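Local atomic coordinates of TRAP solute Binding Protein (Uncultured marine bacterium, PDB entry 5I7I), a protein that binds aromatic acids such as 3-hydroxybenzoate and probably hands them to a TRAP transporter. Residues 205-208 / 209-213; 215-218 / 219-222; 321-325 / 326-330. One frame throughout, in Å; residues are numbered along the deposited sequence.

In the fold
Interactions 1 and 2 are neighbours, and interaction 3 stands apart from both. Interaction 1 is buried, takes strand 204-207 into the turn after it and lines the 3-hydroxybenzoate pocket, with mostly apolar contacts and one polar bond to the ligand. Interaction 2 is the short helix 217-220 that follows, partly buried; here main-chain carbonyls do the holding, and the two touch where the methyls of M205 and M212 meet T221. Interaction 3, its centre about 30 Å from that of interaction 1 and on the opposite side of the chain's centre, starts helix 325-339 with an aspartate cap and is partly buried, with D324, A326 and M327 exposed.

Interaction 1 (205-208 / 209-213); sequences MVVP and WEIMP. With 3HB (3-hydroxybenzoic acid), chain C.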
# COMPACT_ATOMS: atom_id res chain seq x y z
N MET A 205 -11.79 9.45 4.57
CA MET A 205 -10.67 8.89 3.82
C MET A 205 -10.87 7.39 3.69
O MET A 205 -11.63 6.77 4.44
CB MET A 205 -9.32 9.15 4.49
CG MET A 205 -9.11 8.41 5.81
SD MET A 205 -9.94 9.17 7.18
CE MET A 205 -9.31 8.11 8.49
N VAL A 206 -10.10 6.82 2.77
CA VAL A 206 -9.85 5.38 2.77
C VAL A 206 -8.43 5.12 3.24
O VAL A 206 -7.49 5.82 2.86
CB VAL A 206 -10.15 4.69 1.42
CG1 VAL A 206 -11.62 4.70 1.15
CG2 VAL A 206 -9.37 5.31 0.31
N VAL A 207 -8.32 4.14 4.14
CA VAL A 207 -7.07 3.53 4.60
C VAL A 207 -7.44 2.19 5.20
O VAL A 207 -8.57 2.00 5.66
CB VAL A 207 -6.35 4.33 5.70
CG1 VAL A 207 -5.47 5.42 5.13
CG2 VAL A 207 -7.32 4.92 6.71
N PRO A 208 -6.52 1.24 5.27
CA PRO A 208 -6.73 0.08 6.13
C PRO A 208 -6.66 0.51 7.58
O PRO A 208 -6.26 1.62 7.92
CB PRO A 208 -5.56 -0.84 5.76
CG PRO A 208 -4.46 0.13 5.43
CD PRO A 208 -5.13 1.32 4.77
N TRP A 209 -7.06 -0.38 8.48
CA TRP A 209 -7.00 -0.05 9.90
C TRP A 209 -5.57 0.22 10.35
O TRP A 209 -5.35 1.06 11.22
CB TRP A 209 -7.55 -1.19 10.74
CG TRP A 209 -8.98 -1.56 10.60
CD1 TRP A 209 -9.48 -2.73 10.11
CD2 TRP A 209 -10.11 -0.79 11.02
NE1 TRP A 209 -10.84 -2.74 10.19
CE2 TRP A 209 -11.26 -1.57 10.75
CE3 TRP A 209 -10.27 0.46 11.62
CZ2 TRP A 209 -12.54 -1.13 11.05
CZ3 TRP A 209 -11.54 0.89 11.92
CH2 TRP A 209 -12.66 0.09 11.64
N GLU A 210 -4.59 -0.52 9.81
CA GLU A 210 -3.28 -0.65 10.48
C GLU A 210 -2.55 0.67 10.58
O GLU A 210 -1.78 0.86 11.53
CB GLU A 210 -2.41 -1.67 9.74
CG GLU A 210 -1.96 -1.25 8.34
CD GLU A 210 -0.61 -0.54 8.29
OE1 GLU A 210 -0.25 -0.04 7.20
OE2 GLU A 210 0.10 -0.49 9.33
N ILE A 211 -2.75 1.57 9.62
CA ILE A 211 -2.03 2.85 9.59
C ILE A 211 -2.68 3.88 10.50
O ILE A 211 -2.05 4.90 10.81
CB ILE A 211 -1.89 3.35 8.13
CG1 ILE A 211 -0.88 4.50 8.01
CG2 ILE A 211 -3.23 3.74 7.55
CD1 ILE A 211 0.53 4.15 8.44
N MET A 212 -3.91 3.65 10.94
CA MET A 212 -4.68 4.73 11.55
C MET A 212 -4.13 5.16 12.89
O MET A 212 -4.04 6.37 13.15
CB MET A 212 -6.15 4.35 11.63
CG MET A 212 -6.80 4.24 10.28
SD MET A 212 -8.50 3.68 10.30
CE MET A 212 -9.33 5.03 11.10
N PRO A 213 -3.78 4.25 13.80
CA PRO A 213 -3.41 4.72 15.14
C PRO A 213 -2.14 5.54 15.14
O PRO A 213 -1.97 6.40 16.02
CB PRO A 213 -3.28 3.42 15.94
CG PRO A 213 -4.18 2.45 15.22
CD PRO A 213 -3.96 2.79 13.77
C1' 3HB C . -1.93 5.18 2.57
O1' 3HB C . -3.16 5.00 2.44
O2' 3HB C . -1.37 6.16 2.02
C1 3HB C . -1.10 4.26 3.47
C2 3HB C . -1.68 3.09 3.96
C3 3HB C . -0.96 2.25 4.77
C4 3HB C . 0.32 2.57 5.13
C5 3HB C . 0.91 3.74 4.63
C6 3HB C . 0.20 4.59 3.81
O3 3HB C . -1.55 1.10 5.24
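V207 and P208 pack locally against I211 and M212 where strand 204-207 runs out into a turn, a buried contact in the wall of the 3-hydroxybenzoate pocket of this TRAP-type solute-binding protein. Residues 209-212 have helical backbone angles, and M212 N bonds to W209 O, which folds the chain back over the strand end. CG2 of I211 comes against CB of V207 at 3.7 Å, the two side chains crossing at about a right angle, and is just as near V207 CG1. With CG1 opposite the backbone N (chi1 -167°), the other branch turns to the ligand: I211 CG1 lies over one face of the benzoate ring, with CD1 beyond the rim, 3.7 Å from its C4. An alanine here would remove CG1, CG2 and CD1, and would probably open a gap over the ring beside C4 and leave V207 CB and CG1 without the methyl they pack on. M212 CG sits 3.7 Å from V207 CG2 and also rests on P208 O, while M212 CE meets M205 CE methyl to methyl. Polar recognition falls to E210, whose chain is bent at chi2 (92°): OE1 accepts the phenol O3 of 3-hydroxybenzoate at 2.6 Å. Its other oxygen, OE2, is held by N38, so the carboxylate is fixed from two directions. The turn itself is pinned by E278, whose carboxylate oxygens take the backbone N-H groups of W209 and E210, one each. R168 and Y94 each supply a further hydrogen bond to the ligand. V207 CG1 approaches the ligand carboxylate at O1', 3.6 Å away, and P208 CG lies 3.1 Å from the phenol O3.

Interaction 2 (215-218 / 219-222); sequences FKLH and ELTK
With CG of H218 between its backbone N and carbonyl carbon (chi1 65°), and CG of E219 opposite the carbonyl carbon (chi1 -64°), the two neighbouring side chains run the same way, side by side. E219 CG lies over one face of the imidazole, 4.2 Å from its centroid and 15° off the ring normal, a CH-pi contact shifted toward the rim. From there the extended E219 carries its carboxylate to K216: OE1 lies alongside the lysine's aliphatic part, 3.9 Å from K216 CB, and 4.2 Å from NZ, too far for a salt bridge. The main chain beside them makes the short helix 217-220, with K216 as N-cap residue. K216 O takes two amides, E219 N from above its carbonyl plane at 3.0 Å and L220 N within it at 3.3 Å. L217 O is gripped twice as well, by T221 OG1 at 2.9 Å and by T221 N, from opposite faces of its plane. Buried L217 meets V193 and A194 of helix 193-198, while H218 touches L284 and A285 of helix 264-287. The threonine hydroxyl thus donates back to the helix just where T221 leaves helical geometry, while the nearby lysine and glutamate charges probably attract each other only loosely.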
# COMPACT_ATOMS: atom_id res chain seq x y z
N PHE A 215 -1.45 7.93 13.37
CA PHE A 215 -1.82 9.32 13.13
C PHE A 215 -3.11 9.70 13.86
O PHE A 215 -3.72 10.73 13.55
CB PHE A 215 -1.97 9.56 11.62
CG PHE A 215 -0.73 9.24 10.85
CD1 PHE A 215 0.30 10.13 10.78
CD2 PHE A 215 -0.62 8.04 10.16
CE1 PHE A 215 1.45 9.84 10.06
CE2 PHE A 215 0.51 7.74 9.43
CZ PHE A 215 1.54 8.64 9.38
N LYS A 216 -3.52 8.92 14.85
CA LYS A 216 -4.72 9.20 15.65
C LYS A 216 -5.99 9.18 14.80
O LYS A 216 -7.00 9.76 15.17
CB LYS A 216 -4.61 10.53 16.42
CG LYS A 216 -3.41 10.66 17.35
CD LYS A 216 -3.39 12.05 17.97
CE LYS A 216 -2.42 12.16 19.13
NZ LYS A 216 -3.11 12.65 20.36
N LEU A 217 -5.95 8.55 13.63
CA LEU A 217 -7.07 8.67 12.71
C LEU A 217 -8.31 7.94 13.21
O LEU A 217 -9.42 8.24 12.76
CB LEU A 217 -6.70 8.11 11.34
CG LEU A 217 -5.60 8.92 10.64
CD1 LEU A 217 -5.16 8.28 9.34
CD2 LEU A 217 -6.04 10.35 10.37
N HIS A 218 -8.15 6.97 14.11
CA HIS A 218 -9.30 6.30 14.70
C HIS A 218 -9.95 7.11 15.80
O HIS A 218 -11.06 6.75 16.22
CB HIS A 218 -8.85 4.96 15.24
CG HIS A 218 -7.89 5.09 16.36
ND1 HIS A 218 -6.67 5.74 16.23
CD2 HIS A 218 -7.98 4.71 17.65
CE1 HIS A 218 -6.05 5.73 17.39
NE2 HIS A 218 -6.82 5.11 18.27
N GLU A 219 -9.29 8.18 16.26
CA GLU A 219 -9.92 9.17 17.12
C GLU A 219 -10.68 10.20 16.31
O GLU A 219 -11.74 10.66 16.74
CB GLU A 219 -8.88 9.86 18.01
CG GLU A 219 -8.20 8.91 19.00
CD GLU A 219 -7.15 9.59 19.87
OE1 GLU A 219 -6.78 10.76 19.60
OE2 GLU A 219 -6.68 8.96 20.85
N LEU A 220 -10.17 10.54 15.12
CA LEU A 220 -10.74 11.60 14.32
C LEU A 220 -11.86 11.12 13.41
O LEU A 220 -12.63 11.95 12.91
CB LEU A 220 -9.63 12.26 13.50
CG LEU A 220 -8.55 12.93 14.32
CD1 LEU A 220 -7.36 13.26 13.46
CD2 LEU A 220 -9.08 14.19 14.97
N THR A 221 -11.97 9.82 13.18
CA THR A 221 -13.11 9.25 12.48
C THR A 221 -13.73 8.16 13.34
O THR A 221 -13.02 7.29 13.84
CB THR A 221 -12.74 8.69 11.09
OG1 THR A 221 -11.73 7.67 11.19
CG2 THR A 221 -12.27 9.81 10.18
N LYS A 222 -15.05 8.23 13.52
CA LYS A 222 -15.75 7.25 14.33
C LYS A 222 -16.66 6.35 13.52
O LYS A 222 -17.16 5.37 14.07
CB LYS A 222 -16.58 7.96 15.40
CG LYS A 222 -15.73 8.74 16.40
CD LYS A 222 -14.86 7.81 17.24
CE LYS A 222 -13.97 8.57 18.20
NZ LYS A 222 -14.76 9.57 18.95

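Interaction 3 (321-325 / 326-330); sequences RGLDG and AMLVK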
# COMPACT_ATOMS: atom_id res chain seq x y z
N ARG A 321 -1.00 3.48 -22.96
CA ARG A 321 0.36 3.60 -22.48
C ARG A 321 1.24 2.44 -22.94
O ARG A 321 2.32 2.23 -22.39
CB ARG A 321 0.35 3.77 -20.96
CG ARG A 321 -0.11 5.15 -20.54
CD ARG A 321 -0.17 5.27 -19.02
NE ARG A 321 -1.32 4.56 -18.47
CZ ARG A 321 -1.49 4.28 -17.18
NH1 ARG A 321 -0.56 4.62 -16.29
NH2 ARG A 321 -2.59 3.65 -16.78
N GLY A 322 0.81 1.70 -23.95
CA GLY A 322 1.63 0.64 -24.49
C GLY A 322 1.58 -0.68 -23.76
O GLY A 322 2.44 -1.53 -24.01
N LEU A 323 0.61 -0.89 -22.89
CA LEU A 323 0.49 -2.13 -22.14
C LEU A 323 -0.74 -2.88 -22.60
O LEU A 323 -1.69 -2.28 -23.10
CB LEU A 323 0.34 -1.83 -20.64
CG LEU A 323 1.43 -0.93 -20.08
CD1 LEU A 323 1.24 -0.81 -18.58
CD2 LEU A 323 2.81 -1.49 -20.39
N ASP A 324 -0.71 -4.20 -22.42
CA ASP A 324 -1.88 -5.04 -22.70
C ASP A 324 -2.73 -5.05 -21.43
O ASP A 324 -2.59 -5.91 -20.55
CB ASP A 324 -1.45 -6.44 -23.13
CG ASP A 324 -2.62 -7.28 -23.60
OD1 ASP A 324 -3.76 -6.98 -23.23
OD2 ASP A 324 -2.37 -8.25 -24.36
N GLY A 325 -3.63 -4.07 -21.34
CA GLY A 325 -4.38 -3.88 -20.11
C GLY A 325 -5.19 -5.10 -19.74
O GLY A 325 -5.23 -5.50 -18.57
N ALA A 326 -5.87 -5.70 -20.71
CA ALA A 326 -6.69 -6.88 -20.42
C ALA A 326 -5.83 -8.03 -19.90
O ALA A 326 -6.21 -8.74 -18.96
CB ALA A 326 -7.43 -7.33 -21.68
N MET A 327 -4.66 -8.23 -20.50
CA MET A 327 -3.80 -9.32 -20.07
C MET A 327 -3.30 -9.07 -18.65
O MET A 327 -3.25 -9.99 -17.84
CB MET A 327 -2.66 -9.48 -21.06
CG MET A 327 -1.67 -10.62 -20.76
SD MET A 327 -0.40 -10.12 -19.59
CE MET A 327 0.53 -11.66 -19.46
N LEU A 328 -2.97 -7.81 -18.33
CA LEU A 328 -2.46 -7.52 -17.00
C LEU A 328 -3.52 -7.73 -15.93
O LEU A 328 -3.23 -8.27 -14.86
CB LEU A 328 -1.89 -6.10 -16.93
CG LEU A 328 -0.67 -5.87 -17.82
CD1 LEU A 328 -0.27 -4.40 -17.78
CD2 LEU A 328 0.46 -6.77 -17.41
N VAL A 329 -4.76 -7.29 -16.20
CA VAL A 329 -5.83 -7.48 -15.22
C VAL A 329 -6.10 -8.96 -15.00
O VAL A 329 -6.23 -9.41 -13.86
CB VAL A 329 -7.09 -6.73 -15.68
CG1 VAL A 329 -8.30 -7.09 -14.80
CG2 VAL A 329 -6.84 -5.23 -15.62
N LYS A 330 -6.15 -9.74 -16.08
CA LYS A 330 -6.33 -11.19 -15.95
C LYS A 330 -5.20 -11.80 -15.14
O LYS A 330 -5.43 -12.63 -14.25
CB LYS A 330 -6.40 -11.85 -17.32
CG LYS A 330 -6.32 -13.38 -17.24
CD LYS A 330 -6.54 -14.08 -18.56
CE LYS A 330 -6.09 -15.55 -18.48
NZ LYS A 330 -6.88 -16.34 -17.50
O HOH W 1 -6.35 -4.66 -23.44
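L328 N donates to D324 O at 2.9 Å with an N-H...O angle of 158°, the shortest polar bond here. V329 N repeats the step to G325 O at 3.0 Å. The side chain of D324 adds its own bond: CG lies opposite the backbone N (chi1 -172°), which brings OD1 to 3.1 Å from M327 N. The amide meets the oxygen from above the carboxylate plane, 64° out of it, and M327 CB packs against the carboxyl carbon, 3.4 Å from D324 CG. This is an aspartate N-cap on helix 325-339, set just behind the Schellman motif in which G322, with positive phi, closes helix 297-320; the two helices are therefore joined by a very short link. A water accepts from A326 N at 3.0 Å and gives OD1 a weak bond, so M327 N bonds the carboxylate directly and A326 N reaches it through the water, weakly. The negative charge of D324 at the helix start would probably suit the helix dipole. G325 N is taken by N319 of the preceding helix. On the apolar side, L328 CD1 comes to 3.9 Å from L323 CB, the two leucines crossing obliquely, and both touch H101. V329 faces W314 and I315 of helix 297-320, while its CG2 lies 3.4 Å from G325 O.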